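Side-chain contacts in N-alpha-acetyltransferase (Sulfolobus solfataricus P2, PDB 4R3L), which transfers the acetyl group of acetyl-CoA to the free alpha-amino group of protein N-termini, with a preference for those that begin with serine: residues A[24-27]-A[28-32]; A[38-41]-A[42-46]; A[94-97]-A[98-101]; A[133-136]-A[137-141]. One frame throughout, in Å; residues are numbered along the deposited sequence.

The four contacts follow one another along a single GNAT domain. Contacts 1 and 2 are turns of the consecutive helices 22-32 and 39-49; their centres lie about 13 Å apart and they touch through I25, I26, N29, Y39 and F42. Contact 3 is the loop between strand 83-94 and helix 103-119. It touches contact 1, where I28 meets L95 and T32 meets R99. Contact 4, on helix 133-141, lies about 14 Å from contact 3, centre to centre. The two do not touch, but both bind coenzyme A. The cofactor runs between loop 94-101 and helix 133-141. Contacts 2 and 4 have centres about 26 Å apart, on opposite sides of the chain's centre.

Contact 1 of 4, residues A[24-27]-A[28-32]; sequences QIIK and INRLT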
loop_
_atom_site.group_PDB
_atom_site.type_symbol
_atom_site.label_atom_id
_atom_site.label_comp_id
_atom_site.label_asym_id
_atom_site.label_seq_id
_atom_site.Cartn_x
_atom_site.Cartn_y
_atom_site.Cartn_z
ATOM N N GLN A 24 7.895 -15.122 0.223
ATOM C CA GLN A 24 8.890 -14.069 0.390
ATOM C C GLN A 24 8.237 -12.769 0.868
ATOM O O GLN A 24 8.813 -12.026 1.647
ATOM C CB GLN A 24 9.653 -13.808 -0.922
ATOM C CG GLN A 24 10.478 -14.984 -1.435
ATOM C CD GLN A 24 10.972 -14.770 -2.861
ATOM O OE1 GLN A 24 11.821 -13.916 -3.115
ATOM N NE2 GLN A 24 10.424 -15.538 -3.799
ATOM N N ILE A 25 7.038 -12.501 0.373
ATOM C CA ILE A 25 6.267 -11.334 0.801
ATOM C C ILE A 25 5.993 -11.357 2.296
ATOM O O ILE A 25 6.152 -10.347 2.983
ATOM C CB ILE A 25 4.937 -11.248 0.012
ATOM C CG1 ILE A 25 5.223 -10.824 -1.445
ATOM C CG2 ILE A 25 3.960 -10.291 0.692
ATOM C CD1 ILE A 25 3.996 -10.895 -2.376
ATOM N N ILE A 26 5.589 -12.518 2.805
ATOM C CA ILE A 26 5.334 -12.669 4.227
ATOM C C ILE A 26 6.612 -12.435 5.020
ATOM O O ILE A 26 6.593 -11.743 6.031
ATOM C CB ILE A 26 4.748 -14.079 4.556
ATOM C CG1 ILE A 26 3.353 -14.221 3.943
ATOM C CG2 ILE A 26 4.699 -14.308 6.062
ATOM C CD1 ILE A 26 2.690 -15.577 4.232
ATOM N N LYS A 27 7.718 -12.997 4.545
ATOM C CA LYS A 27 9.011 -12.791 5.179
ATOM C C LYS A 27 9.344 -11.313 5.311
ATOM O O LYS A 27 9.746 -10.847 6.376
ATOM C CB LYS A 27 10.117 -13.490 4.388
ATOM C CG LYS A 27 11.527 -13.077 4.810
ATOM C CD LYS A 27 12.554 -13.346 3.711
ATOM C CE LYS A 27 13.377 -12.095 3.411
ATOM N NZ LYS A 27 14.530 -12.384 2.506
ATOM N N ILE A 28 9.179 -10.578 4.215
ATOM C CA ILE A 28 9.415 -9.136 4.209
ATOM C C ILE A 28 8.508 -8.429 5.212
ATOM O O ILE A 28 8.936 -7.572 5.987
ATOM C CB ILE A 28 9.180 -8.552 2.800
ATOM C CG1 ILE A 28 10.224 -9.107 1.827
ATOM C CG2 ILE A 28 9.237 -7.029 2.837
ATOM C CD1 ILE A 28 9.935 -8.794 0.367
ATOM N N ASN A 29 7.240 -8.808 5.196
ATOM C CA ASN A 29 6.263 -8.221 6.089
ATOM C C ASN A 29 6.654 -8.467 7.552
ATOM O O ASN A 29 6.625 -7.550 8.378
ATOM C CB ASN A 29 4.885 -8.801 5.767
ATOM C CG ASN A 29 3.825 -8.391 6.756
ATOM O OD1 ASN A 29 3.428 -9.180 7.609
ATOM N ND2 ASN A 29 3.328 -7.166 6.627
ATOM N N ARG A 30 7.046 -9.704 7.851
ATOM C CA ARG A 30 7.441 -10.072 9.209
ATOM C C ARG A 30 8.647 -9.263 9.677
ATOM O O ARG A 30 8.719 -8.867 10.837
ATOM C CB ARG A 30 7.747 -11.570 9.297
ATOM C CG ARG A 30 6.561 -12.486 8.988
ATOM C CD ARG A 30 5.323 -12.166 9.823
ATOM N NE ARG A 30 4.306 -13.221 9.721
ATOM C CZ ARG A 30 3.151 -13.105 9.067
ATOM N NH1 ARG A 30 2.834 -11.970 8.439
ATOM N NH2 ARG A 30 2.307 -14.131 9.039
ATOM N N LEU A 31 9.570 -8.982 8.762
ATOM C CA LEU A 31 10.790 -8.253 9.100
ATOM C C LEU A 31 10.630 -6.732 9.180
ATOM O O LEU A 31 11.417 -6.058 9.847
ATOM C CB LEU A 31 11.886 -8.571 8.085
ATOM C CG LEU A 31 12.527 -9.957 8.165
ATOM C CD1 LEU A 31 13.416 -10.200 6.955
ATOM C CD2 LEU A 31 13.324 -10.086 9.445
ATOM N N THR A 32 9.628 -6.183 8.501
ATOM C CA THR A 32 9.583 -4.736 8.320
ATOM C C THR A 32 8.365 -4.069 8.927
ATOM O O THR A 32 8.343 -2.853 9.071
ATOM C CB THR A 32 9.626 -4.353 6.824
ATOM O OG1 THR A 32 8.481 -4.898 6.165
ATOM C CG2 THR A 32 10.875 -4.883 6.168
#
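I26 and R30 carry the main side-chain contact and lie side by side, pointing the same way. The methyl CG2 of I26 sits over the centre of the R30 guanidinium, 3.6 Å from CZ of R30. CG2 stands opposite the backbone N across the CA-CB bond, and this aims it along the helix at R30. The apolar contact on the other flank is looser: CE of K27 meets CD1 of L31 at 4.0 Å.

Four backbone bonds of the i to i+4 kind tie 24-27 to 28-32; the shortest runs from R30 N to I26 O at 2.8 Å. Among side chains, R30 NH1 donates to N29 OD1 at 3.0 Å, in the guanidinium plane but bent to 134° at the hydrogen. NH1 also bonds to Y37 O, and N29 ND2 to E35 O. This turn therefore ties down the segment with specificity residue E35 and substrate-binding Y37. At the last turn T32 OG1 gives a hydrogen bond of 2.7 Å to I28 O, from above the carbonyl plane.

Helix 22-32 packs I25, I26 and N29 against F42 of helix 39-49. I28 lies against strands 61-72 and 83-94, touching V62, Y65 and A93.

Contact 2 of 4, residues A[38-41]-A[42-46]; sequences PYYF and FVEHL
The F41 ring carries CE1 of H45 over one face, toward the rim, 3.2 Å from CZ of F41. The two rings meet at a slant, their planes 32° apart and their centroids 4.1 Å apart. The Y40 ring has CG of P38 over one face. At that ring's edge, OE1 of E44 is 3.4 Å from CD1 of Y40. CG of Y40 stands between the backbone N and the carbonyl carbon (chi1 69°), which turns the ring back over P38. The Y39 ring is touched obliquely by CG2 of V43, 3.4 Å from CE2 of Y39.

ND1 of H45 donates to F41 O at 2.8 Å. The backbone N of H45 reaches the same oxygen at 3.1 Å, from the opposite face of the carbonyl plane. The ND1 bond limits how the imidazole can turn and keeps it against F41. V43 and E44 make further helical bonds, and P38 is the N-cap.

Helix 39-49 rests Y39 and F42 on helix 22-32, at I22, I25 and I26. F41 also stacks on substrate-binding Y37, so the helix borders the substrate site. F41 and H45 face the sheet at M67 of strand 61-72 and V90 of strand 83-94.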
loop_
_atom_site.group_PDB
_atom_site.type_symbol
_atom_site.label_atom_id
_atom_site.label_comp_id
_atom_site.label_asym_id
_atom_site.label_seq_id
_atom_site.Cartn_x
_atom_site.Cartn_y
_atom_site.Cartn_z
ATOM N N PRO A 38 -2.010 -13.103 8.117
ATOM C CA PRO A 38 -1.833 -14.528 7.826
ATOM C C PRO A 38 -1.749 -14.808 6.335
ATOM O O PRO A 38 -2.189 -13.992 5.534
ATOM C CB PRO A 38 -3.090 -15.158 8.426
ATOM C CG PRO A 38 -4.115 -14.084 8.293
ATOM C CD PRO A 38 -3.393 -12.783 8.496
ATOM N N TYR A 39 -1.210 -15.971 5.978
ATOM C CA TYR A 39 -1.075 -16.372 4.582
ATOM C C TYR A 39 -2.376 -16.196 3.772
ATOM O O TYR A 39 -2.338 -15.702 2.650
ATOM C CB TYR A 39 -0.585 -17.839 4.532
ATOM C CG TYR A 39 -0.361 -18.408 3.149
ATOM C CD1 TYR A 39 0.875 -18.317 2.525
ATOM C CD2 TYR A 39 -1.387 -19.071 2.479
ATOM C CE1 TYR A 39 1.075 -18.850 1.255
ATOM C CE2 TYR A 39 -1.193 -19.617 1.220
ATOM C CZ TYR A 39 0.029 -19.496 0.609
ATOM O OH TYR A 39 0.205 -20.041 -0.648
ATOM N N TYR A 40 -3.526 -16.592 4.333
ATOM C CA TYR A 40 -4.773 -16.541 3.572
ATOM C C TYR A 40 -5.168 -15.105 3.212
ATOM O O TYR A 40 -5.850 -14.863 2.219
ATOM C CB TYR A 40 -5.919 -17.226 4.336
ATOM C CG TYR A 40 -6.407 -16.516 5.580
ATOM C CD1 TYR A 40 -7.280 -15.433 5.489
ATOM C CD2 TYR A 40 -6.049 -16.973 6.845
ATOM C CE1 TYR A 40 -7.749 -14.792 6.622
ATOM C CE2 TYR A 40 -6.523 -16.340 7.997
ATOM C CZ TYR A 40 -7.366 -15.242 7.865
ATOM O OH TYR A 40 -7.842 -14.587 8.976
ATOM N N PHE A 41 -4.749 -14.160 4.045
ATOM C CA PHE A 41 -5.023 -12.745 3.798
ATOM C C PHE A 41 -4.289 -12.292 2.521
ATOM O O PHE A 41 -4.886 -11.663 1.641
ATOM C CB PHE A 41 -4.599 -11.942 5.018
ATOM C CG PHE A 41 -4.953 -10.485 4.971
ATOM C CD1 PHE A 41 -6.125 -10.025 5.551
ATOM C CD2 PHE A 41 -4.075 -9.561 4.419
ATOM C CE1 PHE A 41 -6.440 -8.673 5.547
ATOM C CE2 PHE A 41 -4.387 -8.204 4.408
ATOM C CZ PHE A 41 -5.574 -7.767 4.982
ATOM N N PHE A 42 -3.010 -12.624 2.417
ATOM C CA PHE A 42 -2.243 -12.273 1.221
ATOM C C PHE A 42 -2.849 -12.949 -0.002
ATOM O O PHE A 42 -2.998 -12.326 -1.042
ATOM C CB PHE A 42 -0.770 -12.650 1.379
ATOM C CG PHE A 42 -0.031 -11.789 2.367
ATOM C CD1 PHE A 42 0.490 -10.563 1.972
ATOM C CD2 PHE A 42 0.131 -12.189 3.682
ATOM C CE1 PHE A 42 1.174 -9.762 2.875
ATOM C CE2 PHE A 42 0.805 -11.379 4.591
ATOM C CZ PHE A 42 1.323 -10.173 4.182
ATOM N N VAL A 43 -3.251 -14.213 0.137
ATOM C CA VAL A 43 -3.800 -14.944 -0.997
ATOM C C VAL A 43 -5.092 -14.311 -1.496
ATOM O O VAL A 43 -5.287 -14.159 -2.707
ATOM C CB VAL A 43 -4.038 -16.443 -0.638
ATOM C CG1 VAL A 43 -4.895 -17.132 -1.701
ATOM C CG2 VAL A 43 -2.709 -17.133 -0.499
ATOM N N GLU A 44 -5.971 -13.909 -0.583
ATOM C CA GLU A 44 -7.238 -13.350 -1.027
ATOM C C GLU A 44 -7.053 -12.002 -1.703
ATOM O O GLU A 44 -7.754 -11.688 -2.656
ATOM C CB GLU A 44 -8.215 -13.232 0.131
ATOM C CG GLU A 44 -8.733 -14.623 0.490
ATOM C CD GLU A 44 -9.683 -14.635 1.656
ATOM O OE1 GLU A 44 -9.271 -15.113 2.733
ATOM O OE2 GLU A 44 -10.845 -14.211 1.481
ATOM N N HIS A 45 -6.124 -11.197 -1.205
ATOM C CA HIS A 45 -5.892 -9.905 -1.850
ATOM C C HIS A 45 -5.252 -10.101 -3.219
ATOM O O HIS A 45 -5.531 -9.342 -4.155
ATOM C CB HIS A 45 -5.027 -9.001 -0.959
ATOM C CG HIS A 45 -5.771 -8.426 0.203
ATOM N ND1 HIS A 45 -6.236 -9.201 1.242
ATOM C CD2 HIS A 45 -6.160 -7.156 0.473
ATOM C CE1 HIS A 45 -6.872 -8.434 2.113
ATOM N NE2 HIS A 45 -6.830 -7.188 1.675
ATOM N N LEU A 46 -4.409 -11.122 -3.361
ATOM C CA LEU A 46 -3.842 -11.405 -4.674
ATOM C C LEU A 46 -4.944 -11.874 -5.633
ATOM O O LEU A 46 -5.021 -11.411 -6.761
ATOM C CB LEU A 46 -2.716 -12.440 -4.575
ATOM C CG LEU A 46 -2.069 -12.858 -5.897
ATOM C CD1 LEU A 46 -1.466 -11.653 -6.586
ATOM C CD2 LEU A 46 -1.020 -13.934 -5.671
#

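Contact 3 of 4, residues A[94-97]-A[98-101]; sequences VLEE and YRRK. With COA (coenzyme A), chain C.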
loop_
_atom_site.group_PDB
_atom_site.type_symbol
_atom_site.label_atom_id
_atom_site.label_comp_id
_atom_site.label_asym_id
_atom_site.label_seq_id
_atom_site.Cartn_x
_atom_site.Cartn_y
_atom_site.Cartn_z
ATOM N N VAL A 94 9.639 -2.462 1.840
ATOM C CA VAL A 94 10.835 -2.706 1.047
ATOM C C VAL A 94 11.949 -3.154 1.989
ATOM O O VAL A 94 12.132 -2.542 3.040
ATOM C CB VAL A 94 11.268 -1.430 0.278
ATOM C CG1 VAL A 94 12.563 -1.659 -0.493
ATOM C CG2 VAL A 94 10.151 -0.945 -0.654
ATOM N N LEU A 95 12.668 -4.219 1.637
ATOM C CA LEU A 95 13.786 -4.689 2.470
ATOM C C LEU A 95 14.783 -3.542 2.691
ATOM O O LEU A 95 15.072 -2.784 1.763
ATOM C CB LEU A 95 14.489 -5.893 1.830
ATOM C CG LEU A 95 13.762 -7.243 1.874
ATOM C CD1 LEU A 95 14.526 -8.321 1.134
ATOM C CD2 LEU A 95 13.502 -7.668 3.314
ATOM N N GLU A 96 15.288 -3.419 3.920
ATOM C CA GLU A 96 16.162 -2.308 4.317
ATOM C C GLU A 96 17.334 -2.086 3.369
ATOM O O GLU A 96 17.665 -0.948 3.046
ATOM C CB GLU A 96 16.702 -2.533 5.736
ATOM C CG GLU A 96 17.488 -1.340 6.308
ATOM C CD GLU A 96 18.956 -1.325 5.891
ATOM O OE1 GLU A 96 19.524 -2.411 5.645
ATOM O OE2 GLU A 96 19.543 -0.224 5.801
ATOM N N GLU A 97 17.961 -3.172 2.931
ATOM C CA GLU A 97 19.152 -3.085 2.090
ATOM C C GLU A 97 18.861 -2.410 0.750
ATOM O O GLU A 97 19.757 -1.861 0.111
ATOM C CB GLU A 97 19.741 -4.480 1.863
ATOM C CG GLU A 97 20.283 -5.145 3.127
ATOM C CD GLU A 97 19.214 -5.865 3.951
ATOM O OE1 GLU A 97 18.021 -5.835 3.576
ATOM O OE2 GLU A 97 19.576 -6.465 4.988
ATOM N N TYR A 98 17.598 -2.429 0.339
ATOM C CA TYR A 98 17.228 -1.924 -0.973
ATOM C C TYR A 98 16.428 -0.626 -0.930
ATOM O O TYR A 98 15.811 -0.241 -1.923
ATOM C CB TYR A 98 16.448 -2.998 -1.728
ATOM C CG TYR A 98 17.304 -4.201 -2.059
ATOM C CD1 TYR A 98 18.141 -4.186 -3.167
ATOM C CD2 TYR A 98 17.298 -5.336 -1.252
ATOM C CE1 TYR A 98 18.942 -5.269 -3.476
ATOM C CE2 TYR A 98 18.101 -6.433 -1.557
ATOM C CZ TYR A 98 18.916 -6.388 -2.676
ATOM O OH TYR A 98 19.722 -7.458 -3.011
ATOM N N ARG A 99 16.482 0.076 0.195
ATOM C CA ARG A 99 15.745 1.333 0.338
ATOM C C ARG A 99 16.488 2.528 -0.271
ATOM O O ARG A 99 17.684 2.448 -0.557
ATOM C CB ARG A 99 15.437 1.600 1.814
ATOM C CG ARG A 99 14.443 0.589 2.383
ATOM C CD ARG A 99 14.166 0.760 3.869
ATOM N NE ARG A 99 13.405 -0.392 4.356
ATOM C CZ ARG A 99 13.265 -0.724 5.635
ATOM N NH1 ARG A 99 13.828 0.016 6.583
ATOM N NH2 ARG A 99 12.567 -1.804 5.962
ATOM N N ARG A 100 15.756 3.620 -0.476
ATOM C CA ARG A 100 16.270 4.855 -1.086
ATOM C C ARG A 100 16.736 4.632 -2.523
ATOM O O ARG A 100 17.656 5.305 -3.002
ATOM C CB ARG A 100 17.416 5.458 -0.260
ATOM C CG ARG A 100 17.076 5.699 1.191
ATOM C CD ARG A 100 15.777 6.478 1.359
ATOM N NE ARG A 100 15.901 7.911 1.082
ATOM C CZ ARG A 100 16.331 8.810 1.964
ATOM N NH1 ARG A 100 16.704 8.428 3.181
ATOM N NH2 ARG A 100 16.400 10.093 1.629
ATOM N N LYS A 101 16.081 3.705 -3.211
ATOM C CA LYS A 101 16.356 3.469 -4.623
ATOM C C LYS A 101 15.157 3.818 -5.502
ATOM O O LYS A 101 15.231 3.711 -6.729
ATOM C CB LYS A 101 16.771 2.016 -4.841
ATOM C CG LYS A 101 18.027 1.624 -4.073
ATOM C CD LYS A 101 18.227 0.116 -4.057
ATOM C CE LYS A 101 18.353 -0.477 -5.457
ATOM N NZ LYS A 101 19.708 -0.302 -6.057
HETATM N N1A COA C . 13.899 9.669 5.371
HETATM C C2A COA C . 13.452 10.743 4.687
HETATM N N3A COA C . 12.807 10.596 3.527
HETATM C C4A COA C . 12.589 9.350 3.004
HETATM C C5A COA C . 13.038 8.226 3.682
HETATM C C6A COA C . 13.712 8.411 4.899
HETATM N N6A COA C . 14.199 7.257 5.647
HETATM N N7A COA C . 12.678 7.116 2.927
HETATM C C8A COA C . 12.029 7.562 1.815
HETATM N N9A COA C . 11.959 8.907 1.853
HETATM C C1B COA C . 11.362 9.791 0.838
HETATM C C2B COA C . 12.425 10.530 0.125
HETATM O O2B COA C . 11.954 11.750 -0.325
HETATM C C3B COA C . 12.681 9.688 -1.020
HETATM O O3B COA C . 13.325 10.423 -1.983
HETATM P P3B COA C . 14.889 10.352 -2.090
HETATM O O7A COA C . 15.346 10.889 -3.445
HETATM O O8A COA C . 15.320 8.944 -1.966
HETATM O O9A COA C . 15.505 11.161 -0.990
HETATM C C4B COA C . 11.310 9.317 -1.413
HETATM O O4B COA C . 10.663 9.066 -0.190
HETATM C C5B COA C . 11.277 8.084 -2.214
HETATM O O5B COA C . 11.579 6.938 -1.469
HETATM P P1A COA C . 11.722 5.477 -2.051
HETATM O O1A COA C . 13.159 5.147 -2.352
HETATM O O2A COA C . 10.847 5.327 -3.227
HETATM O O3A COA C . 11.241 4.587 -0.815
HETATM P P2A COA C . 11.853 3.206 -0.363
HETATM O O4A COA C . 13.165 3.379 0.385
HETATM O O5A COA C . 11.991 2.285 -1.534
HETATM O O6A COA C . 10.795 2.549 0.654
HETATM C CBP COA C . 9.410 2.601 2.663
HETATM C CCP COA C . 10.094 3.382 1.501
HETATM C CDP COA C . 8.742 3.581 3.591
HETATM C CEP COA C . 8.375 1.669 2.036
HETATM C CAP COA C . 10.519 1.831 3.344
HETATM O OAP COA C . 11.352 2.653 4.164
HETATM C C9P COA C . 10.049 0.697 4.235
HETATM O O9P COA C . 9.796 -0.437 3.750
HETATM N N8P COA C . 9.905 0.860 5.666
HETATM C C7P COA C . 9.457 -0.206 6.557
HETATM C C6P COA C . 8.011 -0.695 6.254
HETATM C C5P COA C . 7.004 0.451 6.210
HETATM O O5P COA C . 7.016 1.296 7.141
HETATM N N4P COA C . 6.068 0.567 5.089
HETATM C C3P COA C . 5.120 1.663 5.039
HETATM C C2P COA C . 4.001 1.690 6.071
HETATM S S1P COA C . 2.619 2.747 5.778
#
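R99 grips the carbonyl oxygen of V94 with two nitrogens. NE lies 2.8 Å from V94 O and NH2 lies 3.0 Å from it, both with the oxygen in the guanidinium plane. The side chain is extended from CG to NE (chi2 177°, chi3 -170°), which carries the flat end back to V94. One face of the guanidinium has CA of E96 against it, 3.4 Å from NE of R99. The opposite face is covered by the pantetheine amide of coenzyme A, with N8P over its centre. The group is therefore sandwiched as well as held by its edge. With an alanine here, V94 O would probably lose both of these donors, and a gap would open between E96 and the pantetheine.

The turn that positions R99 has two backbone bonds, Y98 N to L95 O and the longer R99 N to E96 O. The Y98 ring meets CB of L95 with its edge, 4.2 Å from CD2 of Y98. T32 of helix 22-32 also touches R99.

The same loop holds the cofactor. V94 N donates to O9P of coenzyme A at 2.8 Å, and R100 N donates to the pyrophosphate oxygen O4A at 2.7 Å. The R100 side chain bends round to the 3'-phosphate, with NE bonded to O8A and NH2 to O9A. One face of its guanidinium lies against the adenine. G102 N and A104 N, just beyond 94-101, also bond to the cofactor. This is the pyrophosphate-binding loop of the GNAT fold, between strand 83-94 and helix 103-119.

Contact 4 of 4, residues A[133-136]-A[137-141]; sequences YPAI and ALYEK. With COA (coenzyme A), chain C.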
loop_
_atom_site.group_PDB
_atom_site.type_symbol
_atom_site.label_atom_id
_atom_site.label_comp_id
_atom_site.label_asym_id
_atom_site.label_seq_id
_atom_site.Cartn_x
_atom_site.Cartn_y
_atom_site.Cartn_z
ATOM N N TYR A 133 8.294 8.406 9.933
ATOM C CA TYR A 133 8.866 9.515 9.168
ATOM C C TYR A 133 9.224 9.176 7.710
ATOM O O TYR A 133 8.876 9.944 6.809
ATOM C CB TYR A 133 10.101 10.064 9.894
ATOM C CG TYR A 133 10.822 11.156 9.133
ATOM C CD1 TYR A 133 10.322 12.454 9.101
ATOM C CD2 TYR A 133 12.005 10.894 8.455
ATOM C CE1 TYR A 133 10.975 13.460 8.405
ATOM C CE2 TYR A 133 12.668 11.896 7.759
ATOM C CZ TYR A 133 12.146 13.176 7.736
ATOM O OH TYR A 133 12.800 14.174 7.047
ATOM N N PRO A 134 9.928 8.046 7.467
ATOM C CA PRO A 134 10.234 7.754 6.062
ATOM C C PRO A 134 8.985 7.630 5.194
ATOM O O PRO A 134 8.923 8.265 4.142
ATOM C CB PRO A 134 10.976 6.417 6.135
ATOM C CG PRO A 134 11.593 6.414 7.485
ATOM C CD PRO A 134 10.589 7.085 8.373
ATOM N N ALA A 135 8.006 6.845 5.638
ATOM C CA ALA A 135 6.812 6.600 4.831
ATOM C C ALA A 135 6.038 7.897 4.575
ATOM O O ALA A 135 5.591 8.148 3.453
ATOM C CB ALA A 135 5.917 5.546 5.502
ATOM N N ILE A 136 5.905 8.738 5.593
ATOM C CA ILE A 136 5.149 9.980 5.437
ATOM C C ILE A 136 5.783 10.898 4.393
ATOM O O ILE A 136 5.084 11.567 3.599
ATOM C CB ILE A 136 5.040 10.727 6.776
ATOM C CG1 ILE A 136 4.234 9.901 7.787
ATOM C CG2 ILE A 136 4.394 12.085 6.588
ATOM C CD1 ILE A 136 4.128 10.563 9.146
ATOM N N ALA A 137 7.110 10.940 4.406
ATOM C CA ALA A 137 7.855 11.738 3.436
ATOM C C ALA A 137 7.578 11.243 2.022
ATOM O O ALA A 137 7.353 12.045 1.114
ATOM C CB ALA A 137 9.350 11.686 3.735
ATOM N N LEU A 138 7.605 9.923 1.861
ATOM C CA LEU A 138 7.327 9.266 0.588
ATOM C C LEU A 138 5.973 9.738 0.056
ATOM O O LEU A 138 5.880 10.311 -1.033
ATOM C CB LEU A 138 7.356 7.742 0.775
ATOM C CG LEU A 138 6.765 6.784 -0.260
ATOM C CD1 LEU A 138 7.651 6.705 -1.474
ATOM C CD2 LEU A 138 6.539 5.390 0.347
ATOM N N TYR A 139 4.930 9.531 0.855
ATOM C CA TYR A 139 3.572 9.876 0.448
ATOM C C TYR A 139 3.377 11.373 0.168
ATOM O O TYR A 139 2.671 11.752 -0.771
ATOM C CB TYR A 139 2.582 9.409 1.520
ATOM C CG TYR A 139 2.742 7.950 1.914
ATOM C CD1 TYR A 139 3.041 6.971 0.971
ATOM C CD2 TYR A 139 2.598 7.555 3.232
ATOM C CE1 TYR A 139 3.177 5.636 1.346
ATOM C CE2 TYR A 139 2.743 6.242 3.607
ATOM C CZ TYR A 139 3.036 5.284 2.668
ATOM O OH TYR A 139 3.163 3.967 3.070
ATOM N N GLU A 140 3.972 12.237 0.978
ATOM C CA GLU A 140 3.832 13.670 0.709
ATOM C C GLU A 140 4.535 14.052 -0.607
ATOM O O GLU A 140 4.055 14.906 -1.352
ATOM C CB GLU A 140 4.366 14.501 1.881
ATOM C CG GLU A 140 3.439 14.492 3.100
ATOM C CD GLU A 140 4.038 15.200 4.304
ATOM O OE1 GLU A 140 5.270 15.414 4.317
ATOM O OE2 GLU A 140 3.274 15.538 5.238
ATOM N N LYS A 141 5.645 13.388 -0.910
ATOM C CA LYS A 141 6.321 13.605 -2.190
ATOM C C LYS A 141 5.437 13.212 -3.372
ATOM O O LYS A 141 5.528 13.808 -4.441
ATOM C CB LYS A 141 7.639 12.830 -2.254
ATOM C CG LYS A 141 8.866 13.643 -1.854
ATOM C CD LYS A 141 10.075 13.274 -2.710
ATOM C CE LYS A 141 11.308 14.094 -2.331
ATOM N NZ LYS A 141 11.135 15.565 -2.527
HETATM N N1A COA C . 13.899 9.669 5.371
HETATM C C2A COA C . 13.452 10.743 4.687
HETATM N N3A COA C . 12.807 10.596 3.527
HETATM C C4A COA C . 12.589 9.350 3.004
HETATM C C5A COA C . 13.038 8.226 3.682
HETATM C C6A COA C . 13.712 8.411 4.899
HETATM N N6A COA C . 14.199 7.257 5.647
HETATM N N7A COA C . 12.678 7.116 2.927
HETATM C C8A COA C . 12.029 7.562 1.815
HETATM N N9A COA C . 11.959 8.907 1.853
HETATM C C1B COA C . 11.362 9.791 0.838
HETATM C C2B COA C . 12.425 10.530 0.125
HETATM O O2B COA C . 11.954 11.750 -0.325
HETATM C C3B COA C . 12.681 9.688 -1.020
HETATM O O3B COA C . 13.325 10.423 -1.983
HETATM P P3B COA C . 14.889 10.352 -2.090
HETATM O O7A COA C . 15.346 10.889 -3.445
HETATM O O8A COA C . 15.320 8.944 -1.966
HETATM O O9A COA C . 15.505 11.161 -0.990
HETATM C C4B COA C . 11.310 9.317 -1.413
HETATM O O4B COA C . 10.663 9.066 -0.190
HETATM C C5B COA C . 11.277 8.084 -2.214
HETATM O O5B COA C . 11.579 6.938 -1.469
HETATM P P1A COA C . 11.722 5.477 -2.051
HETATM O O1A COA C . 13.159 5.147 -2.352
HETATM O O2A COA C . 10.847 5.327 -3.227
HETATM O O3A COA C . 11.241 4.587 -0.815
HETATM P P2A COA C . 11.853 3.206 -0.363
HETATM O O4A COA C . 13.165 3.379 0.385
HETATM O O5A COA C . 11.991 2.285 -1.534
HETATM O O6A COA C . 10.795 2.549 0.654
HETATM C CBP COA C . 9.410 2.601 2.663
HETATM C CCP COA C . 10.094 3.382 1.501
HETATM C CDP COA C . 8.742 3.581 3.591
HETATM C CEP COA C . 8.375 1.669 2.036
HETATM C CAP COA C . 10.519 1.831 3.344
HETATM O OAP COA C . 11.352 2.653 4.164
HETATM C C9P COA C . 10.049 0.697 4.235
HETATM O O9P COA C . 9.796 -0.437 3.750
HETATM N N8P COA C . 9.905 0.860 5.666
HETATM C C7P COA C . 9.457 -0.206 6.557
HETATM C C6P COA C . 8.011 -0.695 6.254
HETATM C C5P COA C . 7.004 0.451 6.210
HETATM O O5P COA C . 7.016 1.296 7.141
HETATM N N4P COA C . 6.068 0.567 5.089
HETATM C C3P COA C . 5.120 1.663 5.039
HETATM C C2P COA C . 4.001 1.690 6.071
HETATM S S1P COA C . 2.619 2.747 5.778
#
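Helix 133-141 forms one wall of the coenzyme A site, and within it A135 and Y139 meet one turn apart. The carbonyl oxygen of A135 lies over one face of the Y139 ring, toward its rim, 3.1 Å from CD2 of Y139. The same oxygen accepts the backbone N of Y139 in a nearly straight bond of 3.0 Å (172° at the hydrogen). CB of A135 also touches the ring, 3.8 Å from CE2 of Y139. CG of Y139 stands opposite the carbonyl carbon (chi1 -52°), and the ring lies back along the preceding turn. This brings OH of Y139 within 3.0 Å of S1P, the thiol sulfur of coenzyme A. A phenylalanine in place of Y139 would probably keep the packing on A135 but leave the sulfur without its hydroxyl neighbour.

Further round the helix, I136 and E140 run side by side, with CG2 of I136 3.9 Å from OE2 of E140. E140 makes a long, weak ion pair with K146. Other residues line the cofactor. CG of P134 lies 3.3 Å from the adenine amine N6A, CE2 of Y133 reaches C2A of the adenine, and CB of A137 faces N3A.

Y139 and A135 also pack on V128 of strand 123-129. A tyrosine hydroxyl beside the thiol, on the helix after this strand, is a recurring feature of GNAT acetyltransferase active sites.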